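Local coordinates for DUF1993 domain-containing protein (Shewanella denitrificans, PDB 2OQM), which is of unknown function but is a largely helical DUF1993-domain protein, apparently of the DinB family, at residues L58-A63 against R170-E175. Numbering follows the deposited sequence.
With FMT (formic acid), chain I; EDO (1,2-ethanediol), chain T.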
loop_
_atom_site.group_PDB
_atom_site.type_symbol
_atom_site.label_atom_id
_atom_site.label_comp_id
_atom_site.label_asym_id
_atom_site.label_seq_id
_atom_site.Cartn_x
_atom_site.Cartn_y
_atom_site.Cartn_z
ATOM N N LEU A 58 19.324 -8.948 -6.053
ATOM C CA LEU A 58 19.184 -7.531 -6.406
ATOM C C LEU A 58 18.784 -7.319 -7.849
ATOM O O LEU A 58 18.136 -6.336 -8.142
ATOM C CB LEU A 58 20.508 -6.792 -6.154
ATOM C CG LEU A 58 20.923 -6.604 -4.674
ATOM C CD1 LEU A 58 22.344 -5.954 -4.570
ATOM C CD2 LEU A 58 19.895 -5.792 -3.911
ATOM N N ASN A 59 19.172 -8.213 -8.753
ATOM C CA ASN A 59 18.783 -8.068 -10.153
ATOM C C ASN A 59 17.562 -8.874 -10.557
ATOM O O ASN A 59 17.259 -8.920 -11.727
ATOM C CB ASN A 59 19.951 -8.396 -11.057
ATOM C CG ASN A 59 21.005 -7.331 -11.003
ATOM O OD1 ASN A 59 20.892 -6.314 -11.713
ATOM N ND2 ASN A 59 21.981 -7.491 -10.103
ATOM N N SER A 60 16.895 -9.507 -9.594
ATOM C CA SER A 60 15.734 -10.332 -9.871
ATOM C C SER A 60 14.517 -9.429 -10.000
ATOM O O SER A 60 14.562 -8.270 -9.641
ATOM C CB SER A 60 15.537 -11.369 -8.755
ATOM O OG SER A 60 14.579 -12.376 -9.088
ATOM N N ARG A 61 13.480 -9.987 -10.593
ATOM C CA ARG A 61 12.248 -9.297 -10.928
ATOM C C ARG A 61 11.105 -10.299 -11.099
ATOM O O ARG A 61 11.350 -11.488 -11.270
ATOM C CB ARG A 61 12.402 -8.533 -12.207
ATOM C CG ARG A 61 12.699 -9.407 -13.397
ATOM C CD ARG A 61 13.112 -8.569 -14.571
ATOM N NE ARG A 61 14.492 -8.151 -14.527
ATOM C CZ ARG A 61 14.920 -6.924 -14.755
ATOM N NH1 ARG A 61 14.077 -5.932 -14.977
ATOM N NH2 ARG A 61 16.203 -6.710 -14.738
ATOM N N LEU A 62 9.877 -9.798 -11.058
ATOM C CA LEU A 62 8.661 -10.655 -11.180
ATOM C C LEU A 62 8.183 -10.836 -12.617
ATOM O O LEU A 62 7.418 -11.725 -12.894
ATOM C CB LEU A 62 7.521 -10.091 -10.365
ATOM C CG LEU A 62 7.758 -10.077 -8.859
ATOM C CD1 LEU A 62 6.505 -9.500 -8.203
ATOM C CD2 LEU A 62 8.165 -11.495 -8.366
ATOM N N ALA A 63 8.674 -10.001 -13.524
ATOM C CA ALA A 63 8.332 -10.086 -14.946
ATOM C C ALA A 63 9.415 -9.442 -15.736
ATOM O O ALA A 63 10.063 -8.483 -15.262
ATOM C CB ALA A 63 6.980 -9.435 -15.269
ATOM N N ARG A 170 10.655 -12.964 -1.672
ATOM C CA ARG A 170 9.853 -14.126 -1.305
ATOM C C ARG A 170 9.849 -15.190 -2.410
ATOM O O ARG A 170 10.042 -16.388 -2.166
ATOM C CB ARG A 170 8.437 -13.641 -1.014
ATOM C CG ARG A 170 7.530 -14.643 -0.384
ATOM C CD ARG A 170 8.013 -15.105 0.978
ATOM N NE ARG A 170 7.180 -16.191 1.468
ATOM C CZ ARG A 170 6.059 -16.030 2.168
ATOM N NH1 ARG A 170 5.618 -14.830 2.510
ATOM N NH2 ARG A 170 5.369 -17.094 2.554
ATOM N N HIS A 171 9.685 -14.747 -3.641
ATOM C CA HIS A 171 9.694 -15.603 -4.820
ATOM C C HIS A 171 11.002 -16.360 -4.960
ATOM O O HIS A 171 11.022 -17.492 -5.422
ATOM C CB HIS A 171 9.394 -14.714 -6.054
ATOM C CG HIS A 171 9.448 -15.419 -7.378
ATOM N ND1 HIS A 171 8.534 -16.372 -7.749
ATOM C CD2 HIS A 171 10.264 -15.240 -8.449
ATOM C CE1 HIS A 171 8.815 -16.799 -8.975
ATOM N NE2 HIS A 171 9.869 -16.133 -9.422
ATOM N N ASN A 172 12.106 -15.717 -4.587
ATOM C CA ASN A 172 13.437 -16.300 -4.663
ATOM C C ASN A 172 13.774 -17.230 -3.505
ATOM O O ASN A 172 14.783 -17.919 -3.564
ATOM C CB ASN A 172 14.489 -15.192 -4.774
ATOM C CG ASN A 172 14.738 -14.792 -6.194
ATOM O OD1 ASN A 172 15.593 -15.391 -6.840
ATOM N ND2 ASN A 172 13.976 -13.776 -6.706
ATOM N N GLY A 173 12.920 -17.248 -2.481
ATOM C CA GLY A 173 13.015 -18.179 -1.353
ATOM C C GLY A 173 13.262 -17.555 0.021
ATOM O O GLY A 173 13.327 -18.276 1.017
ATOM N N VAL A 174 13.414 -16.225 0.074
ATOM C CA VAL A 174 13.654 -15.543 1.320
ATOM C C VAL A 174 12.446 -15.673 2.225
ATOM O O VAL A 174 11.364 -15.349 1.830
ATOM C CB VAL A 174 13.983 -14.071 1.093
ATOM C CG1 VAL A 174 14.253 -13.332 2.456
ATOM C CG2 VAL A 174 15.156 -13.976 0.211
ATOM N N GLU A 175 12.669 -16.116 3.460
ATOM C CA GLU A 175 11.582 -16.352 4.419
ATOM C C GLU A 175 11.211 -15.042 5.119
ATOM O O GLU A 175 11.439 -14.851 6.275
ATOM C CB GLU A 175 11.967 -17.479 5.377
ATOM C CG GLU A 175 12.061 -18.870 4.647
ATOM C CD GLU A 175 12.305 -20.088 5.593
ATOM O OE1 GLU A 175 12.586 -19.874 6.808
ATOM O OE2 GLU A 175 12.209 -21.251 5.104
HETATM C C FMT I . 17.140 -10.920 -14.463
HETATM O O1 FMT I . 17.877 -10.057 -14.970
HETATM O O2 FMT I . 16.182 -10.645 -13.717
HETATM C C1 EDO T . 7.539 -20.743 -6.858
HETATM O O1 EDO T . 6.319 -20.035 -6.696
HETATM C C2 EDO T . 8.767 -19.807 -6.796
HETATM O O2 EDO T . 9.230 -19.620 -5.438
#
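Asn172 reaches from the last turn of helix 146-172 to Ser60, its ND2 donating to OG over 2.8 Å at an N-H...O angle of 158°. OG lies close to the amide plane, where the N-H bonds point, and the bond is only slightly bent. Asparagine suits this helix end because its NH2 offers two N-H groups for two acceptors, Ser60 OG and Ile168 O, which together fix the flip of the amide. Serine's short side chain, with OG anti to the backbone N (chi1 -168°) in the conformer described, brings the oxygen up to it. In this helical-bundle protein the contact ties the loop between helices 54-58 and 69-87 to helix 146-172, which closes in a Schellman motif; at Gly173, with positive phi, a CB would collide with the carbonyl oxygen of Asn172, so glycine fits. Leu62 and His171 run antiparallel, side by side, CD2 4.1 Å from His171 CB. Leucine's methyls suit this buried seam at the subunit interface, packing on Thr164, Ile168 and Leu62 of the second subunit. A histidine ring nitrogen can reach a backbone carbonyl: ND1 bonds to Leu62 O of the second subunit, and the ring meets that of His171 there, their planes about 70° apart.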